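Local coordinates for metallophosphoesterase (Clostridium thermocellum, PDB 4J6O), which serves as the manganese-binding phosphatase domain of bacterial Pnkp, probably removing terminal 2',3' phosphates from broken RNA during repair, at residues E26-L30 and K232-Y236; L30-L34 and I243-K247; L66-G70 and T112-D116; T74-K78 and E125-F129. One frame throughout, in Å; residues are numbered along the deposited sequence.

Contact 1: residues E26-L30 and K232-Y236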
loop_
_atom_site.group_PDB
_atom_site.type_symbol
_atom_site.label_atom_id
_atom_site.label_comp_id
_atom_site.label_asym_id
_atom_site.label_seq_id
_atom_site.Cartn_x
_atom_site.Cartn_y
_atom_site.Cartn_z
ATOM N N GLU A 26 -9.365 7.347 8.934
ATOM C CA GLU A 26 -8.003 7.593 9.391
ATOM C C GLU A 26 -7.179 8.113 8.225
ATOM O O GLU A 26 -6.306 8.934 8.412
ATOM C CB GLU A 26 -7.328 6.324 9.910
ATOM C CG GLU A 26 -7.847 5.844 11.298
ATOM C CD GLU A 26 -9.168 5.130 11.240
ATOM O OE1 GLU A 26 -9.728 4.859 10.157
ATOM O OE2 GLU A 26 -9.688 4.820 12.337
ATOM N N LEU A 27 -7.432 7.568 7.054
ATOM C CA LEU A 27 -6.778 8.085 5.826
ATOM C C LEU A 27 -7.082 9.574 5.611
ATOM O O LEU A 27 -6.174 10.348 5.331
ATOM C CB LEU A 27 -7.184 7.230 4.607
ATOM C CG LEU A 27 -6.601 7.754 3.291
ATOM C CD1 LEU A 27 -5.069 7.881 3.314
ATOM C CD2 LEU A 27 -7.082 6.853 2.120
ATOM N N LYS A 28 -8.348 9.949 5.754
ATOM C CA LYS A 28 -8.722 11.341 5.572
ATOM C C LYS A 28 -8.029 12.194 6.618
ATOM O O LYS A 28 -7.472 13.250 6.275
ATOM C CB LYS A 28 -10.223 11.473 5.649
ATOM C CG LYS A 28 -10.745 12.918 5.589
ATOM C CD LYS A 28 -12.246 12.959 5.713
ATOM C CE LYS A 28 -12.779 14.366 5.375
ATOM N NZ LYS A 28 -12.491 15.261 6.505
ATOM N N MET A 29 -8.046 11.743 7.886
ATOM C CA MET A 29 -7.353 12.459 8.964
ATOM C C MET A 29 -5.862 12.637 8.666
ATOM O O MET A 29 -5.314 13.739 8.842
ATOM C CB MET A 29 -7.563 11.744 10.325
ATOM C CG MET A 29 -8.955 11.856 10.878
ATOM S SD MET A 29 -9.184 10.673 12.245
ATOM C CE MET A 29 -8.347 11.588 13.561
ATOM N N LEU A 30 -5.220 11.562 8.169
ATOM C CA LEU A 30 -3.791 11.608 7.958
ATOM C C LEU A 30 -3.459 12.567 6.803
ATOM O O LEU A 30 -2.519 13.365 6.862
ATOM C CB LEU A 30 -3.252 10.179 7.676
ATOM C CG LEU A 30 -1.775 10.119 7.359
ATOM C CD1 LEU A 30 -0.908 10.680 8.491
ATOM C CD2 LEU A 30 -1.475 8.609 7.179
ATOM N N LYS A 232 -2.099 2.291 14.117
ATOM C CA LYS A 232 -2.121 3.647 13.580
ATOM C C LYS A 232 -1.764 3.598 12.114
ATOM O O LYS A 232 -1.178 2.620 11.644
ATOM C CB LYS A 232 -1.195 4.572 14.318
ATOM C CG LYS A 232 0.234 4.227 14.354
ATOM C CD LYS A 232 0.853 4.912 15.644
ATOM C CE LYS A 232 2.253 4.394 15.894
ATOM N NZ LYS A 232 2.892 5.321 16.887
ATOM N N LEU A 233 -2.159 4.643 11.414
ATOM C CA LEU A 233 -1.838 4.780 10.000
ATOM C C LEU A 233 -0.692 5.781 9.927
ATOM O O LEU A 233 -0.805 6.907 10.475
ATOM C CB LEU A 233 -3.027 5.306 9.229
ATOM C CG LEU A 233 -2.863 5.308 7.722
ATOM C CD1 LEU A 233 -2.758 3.848 7.221
ATOM C CD2 LEU A 233 -4.059 6.022 7.009
ATOM N N THR A 234 0.395 5.355 9.287
ATOM C CA THR A 234 1.625 6.131 9.230
ATOM C C THR A 234 1.913 6.665 7.827
ATOM O O THR A 234 1.785 5.901 6.806
ATOM C CB THR A 234 2.822 5.264 9.721
ATOM O OG1 THR A 234 2.623 4.997 11.111
ATOM C CG2 THR A 234 4.137 5.998 9.497
ATOM N N ALA A 235 2.391 7.914 7.775
ATOM C CA ALA A 235 3.006 8.438 6.545
ATOM C C ALA A 235 4.455 8.728 6.819
ATOM O O ALA A 235 4.802 9.185 7.921
ATOM C CB ALA A 235 2.337 9.767 6.084
ATOM N N TYR A 236 5.296 8.501 5.824
ATOM C CA TYR A 236 6.704 8.840 5.886
ATOM C C TYR A 236 6.928 9.969 4.900
ATOM O O TYR A 236 6.622 9.844 3.694
ATOM C CB TYR A 236 7.549 7.583 5.527
ATOM C CG TYR A 236 9.056 7.772 5.586
ATOM C CD1 TYR A 236 9.753 8.341 4.507
ATOM C CD2 TYR A 236 9.785 7.311 6.659
ATOM C CE1 TYR A 236 11.148 8.488 4.572
ATOM C CE2 TYR A 236 11.165 7.432 6.719
ATOM C CZ TYR A 236 11.824 8.011 5.677
ATOM O OH TYR A 236 13.190 8.081 5.757
#
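Leu30 and Leu233 meet with matching first torsions: each swings CG to the far side from its own backbone N (chi1 177° and -172°), which carries the isobutyl ends into the gap between helix and strand. There they cross at about a right angle. The CD2 methyl of Leu30 lands on the branch point of Leu233, 3.6 Å from its CG, and also reaches along the strand to 4.1 Å from Ala235 CB. In return, Leu233 pushes its CD2 methyl against the helix backbone, 3.6 Å from Leu27 CA, and the same CD2 lies 3.9 Å from Glu26 O. No hydrogen bond joins the two segments, and all six touching residues are buried. Glu26 sends CB toward the strand but turns its carboxylate away, where OE2 is held by Tyr252 OH and Leu249 N. The axes of 26-30 and 232-236 pass 9.1 Å apart at 36°. Ile17 of strand 14-17 also touches both Leu27 and Ala235, which extends the apolar layer to the next strand. The result is a helix laid on one face of a mixed sheet, the alpha/beta layering of the calcineurin-like phosphoesterase fold.

Contact 2: residues L30-L34 and I243-K247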
loop_
_atom_site.group_PDB
_atom_site.type_symbol
_atom_site.label_atom_id
_atom_site.label_comp_id
_atom_site.label_asym_id
_atom_site.label_seq_id
_atom_site.Cartn_x
_atom_site.Cartn_y
_atom_site.Cartn_z
ATOM N N LEU A 30 -5.220 11.562 8.169
ATOM C CA LEU A 30 -3.791 11.608 7.958
ATOM C C LEU A 30 -3.459 12.567 6.803
ATOM O O LEU A 30 -2.519 13.365 6.862
ATOM C CB LEU A 30 -3.252 10.179 7.676
ATOM C CG LEU A 30 -1.775 10.119 7.359
ATOM C CD1 LEU A 30 -0.908 10.680 8.491
ATOM C CD2 LEU A 30 -1.475 8.609 7.179
ATOM N N LEU A 31 -4.200 12.457 5.712
ATOM C CA LEU A 31 -3.972 13.379 4.582
ATOM C C LEU A 31 -4.156 14.830 5.025
ATOM O O LEU A 31 -3.348 15.710 4.677
ATOM C CB LEU A 31 -4.905 13.017 3.428
ATOM C CG LEU A 31 -4.602 11.711 2.637
ATOM C CD1 LEU A 31 -5.728 11.311 1.702
ATOM C CD2 LEU A 31 -3.275 11.805 1.887
ATOM N N GLU A 32 -5.200 15.083 5.804
ATOM C CA GLU A 32 -5.459 16.474 6.224
ATOM C C GLU A 32 -4.339 16.960 7.120
ATOM O O GLU A 32 -3.883 18.111 7.021
ATOM C CB GLU A 32 -6.841 16.597 6.860
ATOM C CG GLU A 32 -7.914 16.425 5.806
ATOM C CD GLU A 32 -9.332 16.387 6.316
ATOM O OE1 GLU A 32 -9.576 15.987 7.467
ATOM O OE2 GLU A 32 -10.211 16.744 5.534
ATOM N N LYS A 33 -3.858 16.070 7.984
ATOM C CA LYS A 33 -2.768 16.431 8.882
ATOM C C LYS A 33 -1.508 16.736 8.092
ATOM O O LYS A 33 -0.695 17.561 8.498
ATOM C CB LYS A 33 -2.518 15.262 9.834
ATOM C CG LYS A 33 -1.506 15.506 10.912
ATOM C CD LYS A 33 -1.564 14.297 11.876
ATOM C CE LYS A 33 -0.572 14.374 13.007
ATOM N NZ LYS A 33 -0.930 13.408 14.061
ATOM N N LEU A 34 -1.357 16.086 6.949
ATOM C CA LEU A 34 -0.205 16.344 6.080
ATOM C C LEU A 34 -0.364 17.574 5.201
ATOM O O LEU A 34 0.494 17.845 4.360
ATOM C CB LEU A 34 0.083 15.127 5.190
ATOM C CG LEU A 34 0.505 13.849 5.929
ATOM C CD1 LEU A 34 0.213 12.612 5.035
ATOM C CD2 LEU A 34 1.964 13.864 6.383
ATOM N N ILE A 243 8.242 10.989 10.375
ATOM C CA ILE A 243 7.080 10.140 10.613
ATOM C C ILE A 243 5.889 10.988 11.080
ATOM O O ILE A 243 6.017 11.783 12.026
ATOM C CB ILE A 243 7.387 9.097 11.659
ATOM C CG1 ILE A 243 8.562 8.217 11.237
ATOM C CG2 ILE A 243 6.163 8.237 11.947
ATOM C CD1 ILE A 243 8.454 7.697 9.854
ATOM N N VAL A 244 4.743 10.833 10.417
ATOM C CA VAL A 244 3.469 11.461 10.814
ATOM C C VAL A 244 2.436 10.353 10.909
ATOM O O VAL A 244 2.395 9.488 10.037
ATOM C CB VAL A 244 2.988 12.501 9.800
ATOM C CG1 VAL A 244 1.614 13.082 10.184
ATOM C CG2 VAL A 244 4.045 13.640 9.696
ATOM N N ASP A 245 1.649 10.330 11.964
ATOM C CA ASP A 245 0.675 9.229 12.099
ATOM C C ASP A 245 -0.640 9.661 12.717
ATOM O O ASP A 245 -0.743 10.721 13.330
ATOM C CB ASP A 245 1.296 8.004 12.793
ATOM C CG ASP A 245 1.829 8.295 14.191
ATOM O OD1 ASP A 245 1.127 8.989 14.957
ATOM O OD2 ASP A 245 2.924 7.775 14.536
ATOM N N VAL A 246 -1.671 8.855 12.462
ATOM C CA VAL A 246 -2.980 9.054 13.074
ATOM C C VAL A 246 -3.372 7.750 13.754
ATOM O O VAL A 246 -3.343 6.685 13.147
ATOM C CB VAL A 246 -4.048 9.343 12.036
ATOM C CG1 VAL A 246 -5.421 9.281 12.652
ATOM C CG2 VAL A 246 -3.812 10.738 11.404
ATOM N N LYS A 247 -3.775 7.832 15.002
ATOM C CA LYS A 247 -4.199 6.634 15.721
ATOM C C LYS A 247 -5.531 6.135 15.179
ATOM O O LYS A 247 -6.412 6.904 14.831
ATOM C CB LYS A 247 -4.371 6.970 17.220
ATOM C CG LYS A 247 -4.366 5.751 18.121
ATOM C CD LYS A 247 -2.972 5.138 18.172
ATOM C CE LYS A 247 -2.958 3.910 19.051
ATOM N NZ LYS A 247 -3.922 2.943 18.505
HETATM O O HOH W 1 2.164 12.544 13.940
#
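The flat group here is the backbone carbonyl of Asp245, and the ammonium of Lys33 meets it end-on rather than over a face: NZ sits 2.8 Å from Asp245 O, with a C=O...N angle of 165°, nearly straight off the oxygen. Lys33 gets there by being fully stretched. With CG opposite the backbone N (chi1 -175°) and every later torsion extended, the chain runs out from the last turn of helix 24-33 and slides past the Val244 side chain, which points the opposite way. Lys33 CE lies 3.8 Å from Val244 CG1 on the way. A water bridges Lys33 and Asp245. It accepts from Asp245 N at 3.0 Å and, weakly, from Lys33 NZ.

Behind this polar bond the packing is apolar. Leu34 brings CD2 to 3.8 Å from Val244 CB, while Leu30 adds its CD1 methyl, 3.9 Å from Val244 CG1. Further along the strand, Val246 CG2 lies 3.6 Å from Leu30 CA in one of two conformers, so that contact is doubtful. Val244 and Val246 point toward the helix, and the Asp245 side chain between them points away.

Strand 242-247 is the outermost of its sheet within the chain, and its neighbour 232-238 takes the backbone groups of Val244 and Val246. The intervening N-H and C=O of Asp245 therefore face the other way, and the lysine and the water probably stand in for the backbone of a further strand, finishing the sheet edge with a charged donor where Lys33 is exposed to solvent.

Contact 3: residues L66-G70 and T112-D116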
loop_
_atom_site.group_PDB
_atom_site.type_symbol
_atom_site.label_atom_id
_atom_site.label_comp_id
_atom_site.label_asym_id
_atom_site.label_seq_id
_atom_site.Cartn_x
_atom_site.Cartn_y
_atom_site.Cartn_z
ATOM N N LEU A 66 -5.014 -1.542 0.059
ATOM C CA LEU A 66 -6.153 -0.587 0.209
ATOM C C LEU A 66 -7.416 -1.281 0.676
ATOM O O LEU A 66 -8.245 -0.669 1.370
ATOM C CB LEU A 66 -6.436 0.077 -1.165
ATOM C CG LEU A 66 -5.251 0.701 -1.861
ATOM C CD1 LEU A 66 -5.803 1.287 -3.194
ATOM C CD2 LEU A 66 -4.594 1.788 -1.011
ATOM N N VAL A 67 -7.550 -2.572 0.314
ATOM C CA VAL A 67 -8.797 -3.279 0.529
ATOM C C VAL A 67 -8.690 -4.308 1.639
ATOM O O VAL A 67 -7.618 -4.521 2.177
ATOM C CB VAL A 67 -9.237 -3.965 -0.800
ATOM C CG1 VAL A 67 -9.324 -2.923 -1.951
ATOM C CG2 VAL A 67 -8.236 -5.043 -1.205
ATOM N N ASP A 68 -9.848 -4.861 2.030
ATOM C CA ASP A 68 -9.996 -5.896 3.070
ATOM C C ASP A 68 -10.024 -5.350 4.480
ATOM O O ASP A 68 -9.400 -4.318 4.762
ATOM C CB ASP A 68 -8.918 -6.977 2.935
ATOM C CG ASP A 68 -9.110 -7.844 1.666
ATOM O OD1 ASP A 68 -10.039 -7.583 0.880
ATOM O OD2 ASP A 68 -8.283 -8.745 1.465
ATOM N N ARG A 69 -10.823 -6.000 5.332
ATOM C CA ARG A 69 -10.838 -5.852 6.794
ATOM C C ARG A 69 -11.622 -4.671 7.301
ATOM O O ARG A 69 -12.512 -4.812 8.139
ATOM C CB ARG A 69 -9.457 -5.796 7.429
ATOM C CG ARG A 69 -8.654 -7.098 7.259
ATOM C CD ARG A 69 -7.344 -7.017 8.006
ATOM N NE ARG A 69 -6.593 -8.289 7.947
ATOM C CZ ARG A 69 -5.463 -8.455 7.271
ATOM N NH1 ARG A 69 -4.948 -7.462 6.536
ATOM N NH2 ARG A 69 -4.837 -9.640 7.287
ATOM N N GLY A 70 -11.274 -3.492 6.802
ATOM C CA GLY A 70 -11.853 -2.277 7.377
ATOM C C GLY A 70 -13.242 -1.877 6.913
ATOM O O GLY A 70 -13.828 -2.502 6.026
ATOM N N THR A 112 -10.744 -14.961 2.791
ATOM C CA THR A 112 -10.042 -14.911 4.058
ATOM C C THR A 112 -9.421 -13.537 4.280
ATOM O O THR A 112 -9.266 -12.731 3.341
ATOM C CB THR A 112 -8.879 -15.922 4.064
ATOM O OG1 THR A 112 -8.104 -15.748 2.882
ATOM C CG2 THR A 112 -9.438 -17.368 4.073
ATOM N N HIS A 113 -9.031 -13.346 5.538
ATOM C CA HIS A 113 -8.252 -12.179 5.940
ATOM C C HIS A 113 -8.929 -10.906 5.534
ATOM O O HIS A 113 -8.230 -9.948 5.144
ATOM C CB HIS A 113 -6.871 -12.232 5.325
ATOM C CG HIS A 113 -6.081 -13.423 5.761
ATOM N ND1 HIS A 113 -5.635 -14.381 4.882
ATOM C CD2 HIS A 113 -5.677 -13.822 6.989
ATOM C CE1 HIS A 113 -4.969 -15.308 5.545
ATOM N NE2 HIS A 113 -4.983 -14.998 6.825
ATOM N N GLY A 114 -10.256 -10.851 5.665
ATOM C CA GLY A 114 -10.933 -9.580 5.399
ATOM C C GLY A 114 -11.535 -9.400 4.025
ATOM O O GLY A 114 -12.188 -8.383 3.768
ATOM N N LEU A 115 -11.296 -10.353 3.123
ATOM C CA LEU A 115 -11.824 -10.215 1.768
ATOM C C LEU A 115 -13.349 -10.206 1.764
ATOM O O LEU A 115 -13.984 -9.553 0.927
ATOM C CB LEU A 115 -11.267 -11.312 0.826
ATOM C CG LEU A 115 -11.829 -11.348 -0.608
ATOM C CD1 LEU A 115 -11.598 -10.055 -1.385
ATOM C CD2 LEU A 115 -11.130 -12.481 -1.323
ATOM N N ASP A 116 -13.942 -10.908 2.714
ATOM C CA ASP A 116 -15.393 -10.913 2.828
ATOM C C ASP A 116 -15.894 -9.475 2.982
ATOM O O ASP A 116 -16.910 -9.114 2.395
ATOM C CB ASP A 116 -15.872 -11.766 4.005
ATOM C CG ASP A 116 -15.474 -11.168 5.362
ATOM O OD1 ASP A 116 -14.282 -10.866 5.545
ATOM O OD2 ASP A 116 -16.360 -11.009 6.234
HETATM O O HOH W 2 -7.375 -12.090 1.509
#
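Gly114 O is gripped by two neighbouring residues: Arg69 N donates a hydrogen bond to it at 3.2 Å, and Asp68 CA adds a C-H...O contact at 3.4 Å. The N-H points fairly straight at the oxygen (158°) but comes in from the flank, with a C=O...N angle of 107°, tilted 34° from the carbonyl plane. Gly114 is the third residue of a type I' turn from Thr112 to Leu115, and its bare CA packs 3.8 Å from Arg69 CG. Next to it, His113 O lies over one face of the Arg69 guanidinium, 3.6 Å from NE. The Arg69 and His113 side chains run side by side, with NH2 3.8 Å from His113 CB; NH2 also binds a citrate, probably from the crystallisation liquor. Asp68 sets its carboxylate against the start of helix 115-122, OD1 3.3 Å from Leu115 CA. OD1 bonds to Thr118 OG1, and OD2 to His96 ND1.

Asp68, Arg69 and Gly70 close the GDLVDRG sequence, a calcineurin-family signature whose Asp65 is a manganese ligand. This loop, leaving strand 59-62 for helix 73-86, meets the start of helix 115-122 and also helix 95-104, which supplies His96.

Contact 4: residues T74-K78 and E125-F129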
loop_
_atom_site.group_PDB
_atom_site.type_symbol
_atom_site.label_atom_id
_atom_site.label_comp_id
_atom_site.label_asym_id
_atom_site.label_seq_id
_atom_site.Cartn_x
_atom_site.Cartn_y
_atom_site.Cartn_z
ATOM N N THR A 74 -14.733 0.880 -0.068
ATOM C CA THR A 74 -15.015 1.514 -1.359
ATOM C C THR A 74 -14.692 3.018 -1.359
ATOM O O THR A 74 -14.280 3.534 -2.359
ATOM C CB THR A 74 -16.465 1.310 -1.875
ATOM O OG1 THR A 74 -17.383 1.925 -0.975
ATOM C CG2 THR A 74 -16.789 -0.170 -1.987
ATOM N N GLU A 75 -14.820 3.662 -0.198
ATOM C CA GLU A 75 -14.456 5.069 -0.090
ATOM C C GLU A 75 -12.946 5.219 -0.225
ATOM O O GLU A 75 -12.489 6.141 -0.913
ATOM C CB GLU A 75 -14.938 5.689 1.220
ATOM C CG GLU A 75 -16.462 5.815 1.321
ATOM C CD GLU A 75 -17.118 6.332 0.039
ATOM O OE1 GLU A 75 -16.779 7.454 -0.406
ATOM O OE2 GLU A 75 -17.968 5.600 -0.525
ATOM N N VAL A 76 -12.183 4.324 0.425
ATOM C CA VAL A 76 -10.740 4.333 0.223
ATOM C C VAL A 76 -10.418 4.187 -1.272
ATOM O O VAL A 76 -9.580 4.884 -1.820
ATOM C CB VAL A 76 -10.030 3.192 1.001
ATOM C CG1 VAL A 76 -8.563 3.090 0.616
ATOM C CG2 VAL A 76 -10.145 3.444 2.523
ATOM N N LEU A 77 -11.080 3.243 -1.928
ATOM C CA LEU A 77 -10.791 3.017 -3.334
ATOM C C LEU A 77 -11.108 4.249 -4.168
ATOM O O LEU A 77 -10.312 4.666 -5.034
ATOM C CB LEU A 77 -11.607 1.827 -3.849
ATOM C CG LEU A 77 -10.973 0.490 -3.500
ATOM C CD1 LEU A 77 -12.018 -0.597 -3.708
ATOM C CD2 LEU A 77 -9.758 0.237 -4.355
ATOM N N LYS A 78 -12.256 4.846 -3.912
ATOM C CA LYS A 78 -12.626 6.026 -4.711
ATOM C C LYS A 78 -11.615 7.148 -4.517
ATOM O O LYS A 78 -11.255 7.850 -5.448
ATOM C CB LYS A 78 -14.017 6.510 -4.301
ATOM C CG LYS A 78 -15.108 5.551 -4.703
ATOM C CD LYS A 78 -16.431 5.912 -4.092
ATOM C CE LYS A 78 -17.406 4.773 -4.258
ATOM N NZ LYS A 78 -18.720 5.230 -3.854
ATOM N N GLU A 125 -22.081 -1.232 -4.729
ATOM C CA GLU A 125 -21.682 -0.253 -5.744
ATOM C C GLU A 125 -22.135 -0.734 -7.100
ATOM O O GLU A 125 -22.335 -1.933 -7.279
ATOM C CB GLU A 125 -20.159 -0.113 -5.779
ATOM C CG GLU A 125 -19.541 0.414 -4.494
ATOM C CD GLU A 125 -19.816 1.895 -4.311
ATOM O OE1 GLU A 125 -19.819 2.358 -3.151
ATOM O OE2 GLU A 125 -20.032 2.589 -5.326
ATOM N N PRO A 126 -22.288 0.194 -8.064
ATOM C CA PRO A 126 -22.621 -0.172 -9.445
ATOM C C PRO A 126 -21.496 -0.909 -10.143
ATOM O O PRO A 126 -20.401 -1.037 -9.607
ATOM C CB PRO A 126 -22.864 1.183 -10.125
ATOM C CG PRO A 126 -22.175 2.158 -9.290
ATOM C CD PRO A 126 -22.254 1.654 -7.887
ATOM N N GLN A 127 -21.769 -1.372 -11.353
ATOM C CA GLN A 127 -20.868 -2.269 -12.056
ATOM C C GLN A 127 -19.741 -1.535 -12.737
ATOM O O GLN A 127 -18.618 -2.031 -12.791
ATOM C CB GLN A 127 -21.644 -3.041 -13.110
ATOM C CG GLN A 127 -20.794 -4.019 -13.879
ATOM C CD GLN A 127 -20.195 -5.076 -12.979
ATOM O OE1 GLN A 127 -20.845 -5.550 -12.044
ATOM N NE2 GLN A 127 -18.952 -5.451 -13.252
ATOM N N GLU A 128 -20.048 -0.364 -13.286
ATOM C CA GLU A 128 -19.018 0.452 -13.917
ATOM C C GLU A 128 -17.912 0.823 -12.910
ATOM O O GLU A 128 -16.752 0.927 -13.286
ATOM C CB GLU A 128 -19.598 1.703 -14.594
ATOM C CG GLU A 128 -20.273 2.702 -13.654
ATOM C CD GLU A 128 -21.788 2.496 -13.537
ATOM O OE1 GLU A 128 -22.490 3.464 -13.159
ATOM O OE2 GLU A 128 -22.277 1.376 -13.813
ATOM N N PHE A 129 -18.270 1.011 -11.641
ATOM C CA PHE A 129 -17.253 1.243 -10.617
ATOM C C PHE A 129 -16.434 -0.008 -10.364
ATOM O O PHE A 129 -15.231 0.057 -10.142
ATOM C CB PHE A 129 -17.850 1.706 -9.295
ATOM C CG PHE A 129 -16.820 1.921 -8.215
ATOM C CD1 PHE A 129 -15.911 2.956 -8.312
ATOM C CD2 PHE A 129 -16.775 1.089 -7.093
ATOM C CE1 PHE A 129 -14.951 3.164 -7.306
ATOM C CE2 PHE A 129 -15.817 1.290 -6.083
ATOM C CZ PHE A 129 -14.909 2.321 -6.193
#
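The ammonium of Lys78 forms a salt bridge with both carboxylate oxygens of Glu125. Lys78 NZ lies 3.2 Å from Glu125 OE1, on its syn side but 32° out of the carboxylate plane, and makes a weak bond to Glu125 OE2 at 3.3 Å. Glu125 OE1 has a second donor, Thr74 OG1, in a weak hydrogen bond of 3.3 Å. Glu75 OE2 also reaches Lys78 NZ, weakly, at 3.4 Å, a doubtful link, resting on one of two Glu75 conformers. In that conformer Glu75, Lys78 and Glu125 form a salt-bridge network in which one lysine stands between two acids; its charge probably eases the approach of their carboxylates. The network ties helix 73-86 to the residues leading into helix 127-138, on the helical side of this alpha/beta phosphatase.

Beneath the charges the Lys78 chain, extended beyond CG, crosses the Phe129 side chain at about a right angle, with CE over one ring face in a CH-pi contact, 4.2 Å from the ring centroid. Lys78 CG packs 3.5 Å from Phe129 CE1. Leu77 meets the same ring at its edge, CB 4.1 Å from Phe129 CZ, and Leu122 of helix 115-122 packs against both Phe129 and Thr74.

Overall arrangement
From the N terminus, helix 24-33 comes first and is claimed twice: contact 1 closes a long loop from it to strand 232-238, and contact 2, starting from the same Leu30, closes another to strand 242-247. These strands are neighbours in one sheet, joined by backbone pairing, so the two contacts form a continuous seam. Contacts 3 and 4 fall wholly within the chain that these loops span. They cross, since 66-70 and 74-78 are followed by their partners 112-116 and 125-129 in the same order. Together they bind the loop and helix after strand 59-62 to the successive helices 115-122 and 127-138, touching through Val67 and Leu77.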